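Local coordinates for mannosylglycerate hydrolase MGH1-like glycoside hydrolase domain-containing protein (Thermus thermophilus HB8, PDB 4WVA) that hydrolyses mannosylglycerate to mannose and glycerate, and probably glucosylglycerate to glucose and glycerate, at residues V107-R112 and Q242-D247; Y130-L135 and A250-L255; V155-W160 and R226-K231; K172-V177 and D205-L210. All blocks are in the same frame, centred on the assembly; numbering follows the deposited sequence.

The four contacts form two pairs. Interactions 1 and 2 share helix 235-254 and lie about 10 Å apart between centres, joined by packing of R112 CZ on A250 CB at 3.4 Å and of V107 CG1 on L135 CD2 at 3.5 Å; both touch the second subunit. Interactions 3 and 4, whose centres are about 9 Å apart, meet through a probable hydrogen bond of 2.8 Å from H158 NE2 to Y207 O. This second pair adjoins D165, the probable catalytic proton donor, whose side chain is about 4 Å from that of Y207 and about 6 Å from that of P159. The centres of interactions 2 and 4 are about 37 Å apart.

Interaction 1. Residues V107-R112 and Q242-D247; sequences VATVVR and QRANRD
The carboxylate of D247 gathers three donors from two helices of the (alpha/alpha)6-barrel and so forms the centre of a salt-bridge network with R112 and R243. OD2 is gripped twice: T109 OG1 donates to its anti lone pair at 2.7 Å, while R243 NE, one turn back on the same helix, reaches its syn lone pair at 2.9 Å. The other oxygen, OD1, takes R112 NH1 on its anti lone pair at 2.9 Å, close to the guanidinium plane, with the carboxylate plane turned 69° from it. An extended chain, CG anti to the backbone N, carries R112 across. The same guanidinium also pairs with E116 through NE and bonds through NH2 to A275 O of the second subunit. Two cationic neighbours probably keep D247 ionised in this largely buried setting. An alanine in place of D247 would remove all three acceptor bonds and would probably leave R112 and R243 less firmly positioned. T109 also presses the backbone of the partner helix, its OG1 lying 3.5 Å from A244 CA, and the helix segments run roughly parallel at 37°, their axes 7.7 Å apart. Small residues permit this close approach: A108 CB lies 3.6 Å from A244 O and 4.0 Å from A244 CB.

Interaction 2. Residues Y130-L135 and A250-L255; sequences YLFPKL and ALAVLL
With CG anti to its backbone N (chi1 177°), F132 directs its ring from helix 121-146 toward the last turn of helix 235-254. L255 has its CG anti to the carbonyl carbon instead (chi1 -64°), which brings CD1 back alongside the phenylalanine, so the leucine and the phenylalanine lie alongside one another, pointing opposite ways. L255 CD1 rests 3.8 Å from F132 CB, near the root of the aromatic group. The far end of the ring meets the smaller residue: F132 CZ approaches A252 CB at 3.6 Å. L251 also contacts the ring obliquely, its CB 4.3 Å from F132 CD1. L135, one turn further along, adds a looser touch, L135 CD1 to L251 CD1 at 4.5 Å. The interface is wholly apolar; F132 makes most of the crossing between segments whose axes are 10.9 Å apart and cross at 135°, with a minor share from L135. L248 and E257 supply further contacts to F132, and V111 and Y115 pack on L251, so that L251 is packed between helices 107-117 and 121-146. A250, V253 and L254 also pack on W287 of the second subunit. Oblique, antiparallel packing of this kind, with aromatic and aliphatic groups filling the space between helices, is part of the helical scaffold of the (alpha/alpha)6-barrel.

Interaction 3. Residues V155-W160 and R226-K231; sequences VIVHPW and RQSPFK
F230 leaves its backbone with CG anti to the backbone N (chi1 -175°) and runs along the loop 155-160. Its CB begins the contact 3.6 Å from V157 O. Further out, CD1 lies 3.5 Å from V157 C, and CE1 passes P159 N at 3.6 Å, so this side of the ring follows the peptide chain itself. I156 CD1 approaches the same CE1 at 4.2 Å. CZ, the tip, lies against P159 CD, which stands over one face, 3.8 Å from the ring centroid and only 11° off the normal, a well-centred CH-pi contact. CE2 packs against P173. Replacing F230 by an alanine would remove this ring and would probably leave P159 and the backbone around V157 less well supported. Beside the ring the two backbones come close, V157 CA making a CA-H...O contact with F230 O at 3.3 Å, and K231 CA doing likewise with I156 O. F230 O also accepts S228 OG at 2.7 Å, the hydroxyl standing above the carbonyl plane. K231 curls back so that NZ bonds S228 O as well as Y225 O. This is loop-to-turn packing in the (alpha/alpha)6-barrel enzyme, with the side chain of P159 about 6 Å from that of D165, the probable catalytic proton donor. I156 pairs by backbone hydrogen bonds with V232, and K231 with L289, where 226-231 leads into strand 232-233. Helix 201-216 covers V157 and P159 through F214 and Y207, helix 171-175 packs on F230, and helix 221-227 borders V155 and V157.

Interaction 4. Residues K172-V177 and D205-L210; sequences KPLSRV and DRYLSL
The Y207 ring presents its edge to L174, whose CD1 lies near the ring plane 4.2 Å from Y207 CE1; W160 and Y204 meet the same ring with their planes steeply inclined. The R206 guanidinium is likewise approached at its edge, where L174 O sits in its plane, whereas K172 O lies over one face of the R176 guanidinium, offset toward its rim. Y207 and R206 belong to helix 201-216, which lies against the C-terminal end of helix 171-175 in the (alpha/alpha)6-barrel enzyme, with Y207 beside D165, the probable catalytic proton donor. R206 crosses L174 obliquely on a chain extended from CG to NE. Its CD comes within 3.2 Å of L174 O, a tight contact. A single water links the two segments: it accepts from R206 NE at 3.0 Å and donates to S175 O at 2.7 Å and to V177 O at 2.6 Å. The positive guanidinium thus lies near L174 O, and by way of the water near S175 O and V177 O, at and just after the C-terminal end of the helix, which would probably be electrostatically favourable; its NH1 goes to E202 O. Next to these polar groups V177 packs as an apolar wedge. Its CG1, anti to the backbone N, presses on S209, 3.5 Å from OG, a hydroxyl itself bonded to P178 O. The other methyl, CG2, packs on L210, 4.0 Å from its CD2. Within the short helix, S175 OG turns back to bond K172 O on a lone pair at 2.6 Å.

Interaction 1. Residues V107-R112 and Q242-D247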
# COMPACT_ATOMS: atom_id res chain seq x y z
N VAL A 107 -19.83 2.10 12.15
CA VAL A 107 -20.46 3.39 12.41
C VAL A 107 -19.64 4.61 11.93
O VAL A 107 -20.22 5.56 11.41
CB VAL A 107 -20.93 3.53 13.89
CG1 VAL A 107 -19.77 3.44 14.87
CG2 VAL A 107 -21.74 4.81 14.07
N ALA A 108 -18.31 4.58 12.04
CA ALA A 108 -17.54 5.78 11.62
C ALA A 108 -17.68 6.07 10.14
O ALA A 108 -17.66 7.22 9.70
CB ALA A 108 -16.08 5.65 12.00
N THR A 109 -17.78 5.01 9.36
CA THR A 109 -17.97 5.12 7.91
C THR A 109 -19.30 5.82 7.61
O THR A 109 -19.37 6.71 6.74
CB THR A 109 -17.90 3.72 7.30
OG1 THR A 109 -16.57 3.24 7.46
CG2 THR A 109 -18.27 3.72 5.80
N VAL A 110 -20.33 5.45 8.35
CA VAL A 110 -21.64 6.06 8.17
C VAL A 110 -21.60 7.51 8.66
O VAL A 110 -22.13 8.40 8.00
CB VAL A 110 -22.77 5.23 8.82
CG1 VAL A 110 -24.08 5.99 8.76
CG2 VAL A 110 -22.89 3.88 8.15
N VAL A 111 -20.95 7.76 9.79
CA VAL A 111 -20.84 9.13 10.30
C VAL A 111 -20.11 10.05 9.30
O VAL A 111 -20.52 11.20 9.09
CB VAL A 111 -20.22 9.17 11.71
CG1 VAL A 111 -19.91 10.60 12.10
CG2 VAL A 111 -21.15 8.53 12.74
N ARG A 112 -19.04 9.55 8.68
CA ARG A 112 -18.33 10.36 7.68
C ARG A 112 -19.28 10.74 6.53
O ARG A 112 -19.31 11.88 6.07
CB ARG A 112 -17.11 9.63 7.13
CG ARG A 112 -16.41 10.45 6.05
CD ARG A 112 -15.22 9.73 5.44
NE ARG A 112 -14.60 10.55 4.40
CZ ARG A 112 -13.53 10.20 3.69
NH1 ARG A 112 -12.95 9.03 3.87
NH2 ARG A 112 -13.05 11.02 2.76
N GLN A 242 -11.01 -1.58 9.65
CA GLN A 242 -10.01 -0.87 8.84
C GLN A 242 -10.69 0.24 8.04
O GLN A 242 -10.20 1.35 7.98
CB GLN A 242 -9.28 -1.84 7.92
CG GLN A 242 -8.33 -1.19 6.91
CD GLN A 242 -7.05 -0.61 7.51
OE1 GLN A 242 -6.74 -0.80 8.69
NE2 GLN A 242 -6.30 0.11 6.68
N ARG A 243 -11.82 -0.08 7.39
CA ARG A 243 -12.55 0.95 6.65
C ARG A 243 -12.98 2.08 7.58
O ARG A 243 -12.81 3.26 7.24
CB ARG A 243 -13.76 0.36 5.93
CG ARG A 243 -14.63 1.38 5.22
CD ARG A 243 -13.91 2.25 4.20
NE ARG A 243 -14.85 3.19 3.59
CZ ARG A 243 -15.59 2.93 2.50
NH1 ARG A 243 -15.51 1.77 1.88
NH2 ARG A 243 -16.43 3.84 2.04
N ALA A 244 -13.49 1.73 8.76
CA ALA A 244 -13.97 2.71 9.70
C ALA A 244 -12.82 3.60 10.20
O ALA A 244 -13.02 4.79 10.37
CB ALA A 244 -14.69 2.04 10.84
N ASN A 245 -11.65 3.01 10.45
CA ASN A 245 -10.45 3.79 10.82
C ASN A 245 -10.06 4.81 9.74
O ASN A 245 -9.78 5.98 10.05
CB ASN A 245 -9.24 2.90 11.09
CG ASN A 245 -9.30 2.20 12.43
OD1 ASN A 245 -9.82 2.75 13.40
ND2 ASN A 245 -8.74 1.01 12.50
N ARG A 246 -10.07 4.39 8.48
CA ARG A 246 -9.79 5.31 7.39
C ARG A 246 -10.77 6.47 7.37
O ARG A 246 -10.40 7.64 7.15
CB ARG A 246 -9.86 4.58 6.04
CG ARG A 246 -8.80 3.50 5.88
CD ARG A 246 -7.58 3.98 5.19
NE ARG A 246 -6.62 2.89 4.98
CZ ARG A 246 -5.42 3.08 4.45
NH1 ARG A 246 -5.06 4.31 4.06
NH2 ARG A 246 -4.57 2.06 4.32
N ASP A 247 -12.05 6.16 7.58
CA ASP A 247 -13.07 7.20 7.58
C ASP A 247 -13.02 8.10 8.83
O ASP A 247 -13.27 9.31 8.73
CB ASP A 247 -14.45 6.58 7.37
CG ASP A 247 -14.60 5.99 5.99
OD1 ASP A 247 -13.98 6.54 5.06
OD2 ASP A 247 -15.28 4.96 5.83

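Interaction 2. Residues Y130-L135 and A250-L255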
# COMPACT_ATOMS: atom_id res chain seq x y z
N TYR A 130 -19.82 16.23 18.07
CA TYR A 130 -20.37 15.53 19.21
C TYR A 130 -19.98 14.05 19.18
O TYR A 130 -19.54 13.50 20.19
CB TYR A 130 -21.89 15.71 19.26
CG TYR A 130 -22.56 15.05 20.44
CD1 TYR A 130 -22.50 15.62 21.70
CD2 TYR A 130 -23.25 13.86 20.30
CE1 TYR A 130 -23.13 15.02 22.78
CE2 TYR A 130 -23.87 13.25 21.37
CZ TYR A 130 -23.79 13.84 22.62
OH TYR A 130 -24.42 13.26 23.69
N LEU A 131 -20.11 13.42 18.02
CA LEU A 131 -19.85 12.00 17.89
C LEU A 131 -18.36 11.64 17.79
O LEU A 131 -17.97 10.53 18.16
CB LEU A 131 -20.60 11.43 16.67
CG LEU A 131 -22.11 11.32 16.86
CD1 LEU A 131 -22.77 10.91 15.56
CD2 LEU A 131 -22.44 10.34 17.98
N PHE A 132 -17.52 12.54 17.28
CA PHE A 132 -16.14 12.17 17.01
C PHE A 132 -15.39 11.58 18.23
O PHE A 132 -14.78 10.52 18.13
CB PHE A 132 -15.34 13.35 16.43
CG PHE A 132 -13.90 13.01 16.21
CD1 PHE A 132 -13.51 12.28 15.11
CD2 PHE A 132 -12.95 13.37 17.15
CE1 PHE A 132 -12.18 11.94 14.93
CE2 PHE A 132 -11.62 13.03 16.99
CZ PHE A 132 -11.23 12.30 15.87
N PRO A 133 -15.43 12.27 19.39
CA PRO A 133 -14.70 11.71 20.54
C PRO A 133 -15.30 10.39 21.06
O PRO A 133 -14.60 9.55 21.61
CB PRO A 133 -14.78 12.80 21.61
CG PRO A 133 -15.86 13.71 21.18
CD PRO A 133 -16.08 13.55 19.71
N LYS A 134 -16.59 10.20 20.83
CA LYS A 134 -17.26 8.95 21.17
C LYS A 134 -16.82 7.79 20.26
O LYS A 134 -16.54 6.69 20.74
CB LYS A 134 -18.78 9.15 21.12
CG LYS A 134 -19.25 10.22 22.09
CD LYS A 134 -20.76 10.29 22.16
CE LYS A 134 -21.23 11.41 23.07
NZ LYS A 134 -20.81 11.17 24.48
N LEU A 135 -16.79 8.03 18.95
CA LEU A 135 -16.23 7.07 18.01
C LEU A 135 -14.78 6.71 18.36
O LEU A 135 -14.38 5.55 18.39
CB LEU A 135 -16.25 7.66 16.59
CG LEU A 135 -17.61 7.74 15.91
CD1 LEU A 135 -17.59 8.71 14.75
CD2 LEU A 135 -17.98 6.35 15.41
N ALA A 250 -10.34 10.67 8.28
CA ALA A 250 -10.80 11.77 7.44
C ALA A 250 -11.62 12.76 8.25
O ALA A 250 -11.42 13.96 8.16
CB ALA A 250 -11.59 11.23 6.25
N LEU A 251 -12.53 12.24 9.07
CA LEU A 251 -13.30 13.09 10.01
C LEU A 251 -12.39 13.91 10.92
O LEU A 251 -12.61 15.10 11.09
CB LEU A 251 -14.24 12.26 10.87
CG LEU A 251 -15.53 11.82 10.22
CD1 LEU A 251 -16.13 10.66 10.99
CD2 LEU A 251 -16.50 13.00 10.12
N ALA A 252 -11.38 13.26 11.51
CA ALA A 252 -10.43 13.96 12.38
C ALA A 252 -9.78 15.13 11.66
O ALA A 252 -9.70 16.24 12.20
CB ALA A 252 -9.36 13.00 12.88
N VAL A 253 -9.30 14.89 10.44
CA VAL A 253 -8.62 15.96 9.71
C VAL A 253 -9.60 17.09 9.39
O VAL A 253 -9.27 18.28 9.57
CB VAL A 253 -7.91 15.47 8.42
CG1 VAL A 253 -7.29 16.64 7.68
CG2 VAL A 253 -6.83 14.46 8.77
N LEU A 254 -10.78 16.74 8.89
CA LEU A 254 -11.80 17.74 8.54
C LEU A 254 -12.25 18.58 9.73
O LEU A 254 -12.48 19.79 9.58
CB LEU A 254 -12.99 17.09 7.86
CG LEU A 254 -12.71 16.53 6.45
CD1 LEU A 254 -13.84 15.66 5.99
CD2 LEU A 254 -12.48 17.66 5.45
N LEU A 255 -12.32 17.96 10.89
CA LEU A 255 -12.71 18.63 12.16
C LEU A 255 -11.52 19.27 12.89
O LEU A 255 -11.69 19.90 13.95
CB LEU A 255 -13.40 17.63 13.09
CG LEU A 255 -14.72 17.02 12.65
CD1 LEU A 255 -15.18 16.03 13.70
CD2 LEU A 255 -15.79 18.06 12.37

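Interaction 3. Residues V155-W160 and R226-K231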
# COMPACT_ATOMS: atom_id res chain seq x y z
N VAL A 155 -9.62 -9.08 18.12
CA VAL A 155 -10.20 -10.38 18.40
C VAL A 155 -11.68 -10.25 18.80
O VAL A 155 -12.01 -9.34 19.59
CB VAL A 155 -9.43 -10.99 19.59
CG1 VAL A 155 -10.00 -12.34 19.99
CG2 VAL A 155 -7.96 -11.10 19.24
N ILE A 156 -12.52 -11.13 18.30
CA ILE A 156 -13.87 -11.31 18.84
C ILE A 156 -13.85 -12.53 19.77
O ILE A 156 -13.18 -13.53 19.50
CB ILE A 156 -14.97 -11.43 17.76
CG1 ILE A 156 -14.73 -12.58 16.78
CG2 ILE A 156 -15.13 -10.09 17.04
CD1 ILE A 156 -15.92 -12.92 15.91
N VAL A 157 -14.60 -12.41 20.87
CA VAL A 157 -14.72 -13.47 21.85
C VAL A 157 -16.09 -14.16 21.82
O VAL A 157 -16.31 -15.12 22.56
CB VAL A 157 -14.39 -12.94 23.26
CG1 VAL A 157 -12.94 -12.45 23.30
CG2 VAL A 157 -15.35 -11.83 23.68
N HIS A 158 -16.97 -13.71 20.93
CA HIS A 158 -18.27 -14.33 20.79
C HIS A 158 -18.66 -14.26 19.32
O HIS A 158 -18.49 -13.20 18.73
CB HIS A 158 -19.29 -13.57 21.64
CG HIS A 158 -20.52 -14.36 21.93
ND1 HIS A 158 -21.38 -14.76 20.93
CD2 HIS A 158 -21.01 -14.87 23.08
CE1 HIS A 158 -22.35 -15.50 21.46
NE2 HIS A 158 -22.16 -15.56 22.77
N PRO A 159 -19.19 -15.35 18.74
CA PRO A 159 -19.62 -15.31 17.33
C PRO A 159 -20.64 -14.19 17.04
O PRO A 159 -20.69 -13.66 15.92
CB PRO A 159 -20.23 -16.70 17.10
CG PRO A 159 -20.51 -17.24 18.47
CD PRO A 159 -19.42 -16.69 19.33
N TRP A 160 -21.45 -13.81 18.03
CA TRP A 160 -22.39 -12.68 17.88
C TRP A 160 -21.68 -11.40 17.47
O TRP A 160 -22.28 -10.56 16.78
CB TRP A 160 -23.21 -12.42 19.16
CG TRP A 160 -24.40 -13.35 19.34
CD1 TRP A 160 -25.13 -13.91 18.35
CD2 TRP A 160 -25.03 -13.74 20.57
NE1 TRP A 160 -26.16 -14.66 18.88
CE2 TRP A 160 -26.12 -14.58 20.24
CE3 TRP A 160 -24.77 -13.48 21.92
CZ2 TRP A 160 -26.94 -15.15 21.21
CZ3 TRP A 160 -25.58 -14.08 22.89
CH2 TRP A 160 -26.66 -14.89 22.52
N ARG A 226 -8.08 -13.70 28.40
CA ARG A 226 -7.32 -14.85 28.84
C ARG A 226 -8.16 -16.11 28.92
O ARG A 226 -7.69 -17.19 28.57
CB ARG A 226 -6.61 -14.56 30.17
CG ARG A 226 -5.52 -13.50 30.08
CD ARG A 226 -4.71 -13.56 28.77
NE ARG A 226 -3.62 -12.59 28.72
CZ ARG A 226 -2.35 -12.82 29.06
NH1 ARG A 226 -1.96 -14.02 29.49
NH2 ARG A 226 -1.45 -11.85 28.97
N GLN A 227 -9.42 -15.97 29.33
CA GLN A 227 -10.23 -17.15 29.63
C GLN A 227 -11.21 -17.55 28.53
O GLN A 227 -11.70 -18.67 28.53
CB GLN A 227 -10.98 -16.96 30.95
CG GLN A 227 -10.06 -16.75 32.15
CD GLN A 227 -10.82 -16.83 33.46
OE1 GLN A 227 -11.61 -17.75 33.66
NE2 GLN A 227 -10.61 -15.85 34.34
N SER A 228 -11.51 -16.68 27.58
CA SER A 228 -12.51 -17.09 26.60
C SER A 228 -12.02 -18.30 25.81
O SER A 228 -10.92 -18.26 25.25
CB SER A 228 -12.90 -15.97 25.64
OG SER A 228 -13.87 -16.47 24.73
N PRO A 229 -12.82 -19.38 25.76
CA PRO A 229 -12.48 -20.50 24.90
C PRO A 229 -12.75 -20.23 23.42
O PRO A 229 -12.49 -21.10 22.59
CB PRO A 229 -13.39 -21.61 25.42
CG PRO A 229 -14.58 -20.88 25.92
CD PRO A 229 -14.09 -19.60 26.48
N PHE A 230 -13.27 -19.03 23.09
CA PHE A 230 -13.55 -18.61 21.71
C PHE A 230 -12.76 -17.32 21.52
O PHE A 230 -13.04 -16.33 22.20
CB PHE A 230 -15.05 -18.35 21.51
CG PHE A 230 -15.44 -18.02 20.08
CD1 PHE A 230 -15.37 -16.72 19.60
CD2 PHE A 230 -15.88 -19.00 19.23
CE1 PHE A 230 -15.74 -16.42 18.30
CE2 PHE A 230 -16.25 -18.72 17.92
CZ PHE A 230 -16.18 -17.42 17.46
N LYS A 231 -11.73 -17.35 20.67
CA LYS A 231 -10.91 -16.17 20.36
C LYS A 231 -10.58 -16.23 18.87
O LYS A 231 -9.82 -17.10 18.43
CB LYS A 231 -9.63 -16.15 21.19
CG LYS A 231 -9.83 -15.68 22.62
CD LYS A 231 -8.51 -15.38 23.30
CE LYS A 231 -7.77 -16.63 23.72
NZ LYS A 231 -8.39 -17.24 24.93

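Interaction 4. Residues K172-V177 and D205-L210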
# COMPACT_ATOMS: atom_id res chain seq x y z
N LYS A 172 -15.70 -24.95 14.22
CA LYS A 172 -14.58 -25.51 15.01
C LYS A 172 -14.22 -24.70 16.26
O LYS A 172 -14.08 -25.26 17.34
CB LYS A 172 -13.36 -25.77 14.13
CG LYS A 172 -13.63 -26.79 13.04
CD LYS A 172 -12.35 -27.36 12.44
CE LYS A 172 -12.66 -28.25 11.25
NZ LYS A 172 -11.43 -28.85 10.65
N PRO A 173 -14.09 -23.36 16.14
CA PRO A 173 -13.86 -22.61 17.37
C PRO A 173 -14.96 -22.84 18.44
O PRO A 173 -14.66 -22.95 19.62
CB PRO A 173 -13.85 -21.15 16.90
CG PRO A 173 -13.41 -21.22 15.47
CD PRO A 173 -13.90 -22.53 14.93
N LEU A 174 -16.21 -22.91 18.01
CA LEU A 174 -17.31 -23.07 18.96
C LEU A 174 -17.34 -24.45 19.59
O LEU A 174 -17.87 -24.60 20.69
CB LEU A 174 -18.65 -22.81 18.30
CG LEU A 174 -19.01 -21.34 18.26
CD1 LEU A 174 -20.16 -21.18 17.28
CD2 LEU A 174 -19.36 -20.80 19.65
N SER A 175 -16.79 -25.44 18.90
CA SER A 175 -16.74 -26.81 19.43
C SER A 175 -15.95 -26.93 20.74
O SER A 175 -16.12 -27.91 21.47
CB SER A 175 -16.18 -27.77 18.38
OG SER A 175 -14.78 -27.59 18.23
N ARG A 176 -15.11 -25.94 21.05
CA ARG A 176 -14.34 -25.93 22.29
C ARG A 176 -15.05 -25.28 23.47
O ARG A 176 -14.52 -25.30 24.59
CB ARG A 176 -12.99 -25.26 22.07
CG ARG A 176 -12.26 -25.88 20.91
CD ARG A 176 -10.78 -25.57 20.86
NE ARG A 176 -10.30 -26.04 19.58
CZ ARG A 176 -10.22 -25.30 18.47
NH1 ARG A 176 -10.51 -24.00 18.49
NH2 ARG A 176 -9.80 -25.87 17.35
N VAL A 177 -16.24 -24.71 23.25
CA VAL A 177 -16.94 -24.02 24.31
C VAL A 177 -17.69 -25.07 25.13
O VAL A 177 -18.46 -25.83 24.56
CB VAL A 177 -17.93 -23.00 23.73
CG1 VAL A 177 -18.79 -22.38 24.83
CG2 VAL A 177 -17.15 -21.93 22.96
N ASP A 205 -26.60 -23.11 22.71
CA ASP A 205 -26.01 -23.60 23.95
C ASP A 205 -24.65 -22.96 24.19
O ASP A 205 -24.33 -22.51 25.30
CB ASP A 205 -25.85 -25.12 23.90
CG ASP A 205 -27.16 -25.87 24.11
OD1 ASP A 205 -28.18 -25.24 24.49
OD2 ASP A 205 -27.17 -27.10 23.89
N ARG A 206 -23.86 -22.90 23.13
CA ARG A 206 -22.51 -22.34 23.19
C ARG A 206 -22.51 -20.81 23.22
O ARG A 206 -21.72 -20.21 23.94
CB ARG A 206 -21.67 -22.95 22.06
CG ARG A 206 -21.44 -24.44 22.29
CD ARG A 206 -21.00 -25.22 21.07
NE ARG A 206 -20.70 -26.60 21.48
CZ ARG A 206 -21.62 -27.54 21.69
NH1 ARG A 206 -22.91 -27.29 21.49
NH2 ARG A 206 -21.24 -28.75 22.11
N TYR A 207 -23.43 -20.15 22.50
CA TYR A 207 -23.63 -18.71 22.66
C TYR A 207 -23.86 -18.34 24.14
O TYR A 207 -23.30 -17.37 24.65
CB TYR A 207 -24.81 -18.16 21.80
CG TYR A 207 -24.79 -18.42 20.30
CD1 TYR A 207 -23.62 -18.78 19.61
CD2 TYR A 207 -25.97 -18.26 19.54
CE1 TYR A 207 -23.64 -19.01 18.24
CE2 TYR A 207 -25.99 -18.51 18.17
CZ TYR A 207 -24.82 -18.87 17.52
OH TYR A 207 -24.85 -19.11 16.16
N LEU A 208 -24.74 -19.09 24.81
CA LEU A 208 -25.10 -18.80 26.20
C LEU A 208 -23.99 -19.15 27.17
O LEU A 208 -23.71 -18.40 28.11
CB LEU A 208 -26.44 -19.46 26.58
CG LEU A 208 -27.68 -18.58 26.34
CD1 LEU A 208 -27.70 -17.42 27.32
CD2 LEU A 208 -27.76 -18.06 24.92
N SER A 209 -23.32 -20.27 26.94
CA SER A 209 -22.14 -20.63 27.75
C SER A 209 -21.11 -19.50 27.79
O SER A 209 -20.59 -19.13 28.85
CB SER A 209 -21.50 -21.91 27.23
OG SER A 209 -20.31 -22.20 27.94
N LEU A 210 -20.83 -18.92 26.62
CA LEU A 210 -19.91 -17.79 26.56
C LEU A 210 -20.41 -16.58 27.34
O LEU A 210 -19.66 -15.96 28.10
CB LEU A 210 -19.61 -17.41 25.10
CG LEU A 210 -18.73 -18.37 24.28
CD1 LEU A 210 -18.75 -18.01 22.80
CD2 LEU A 210 -17.30 -18.41 24.79
O HOH W 1 -18.43 -27.86 22.90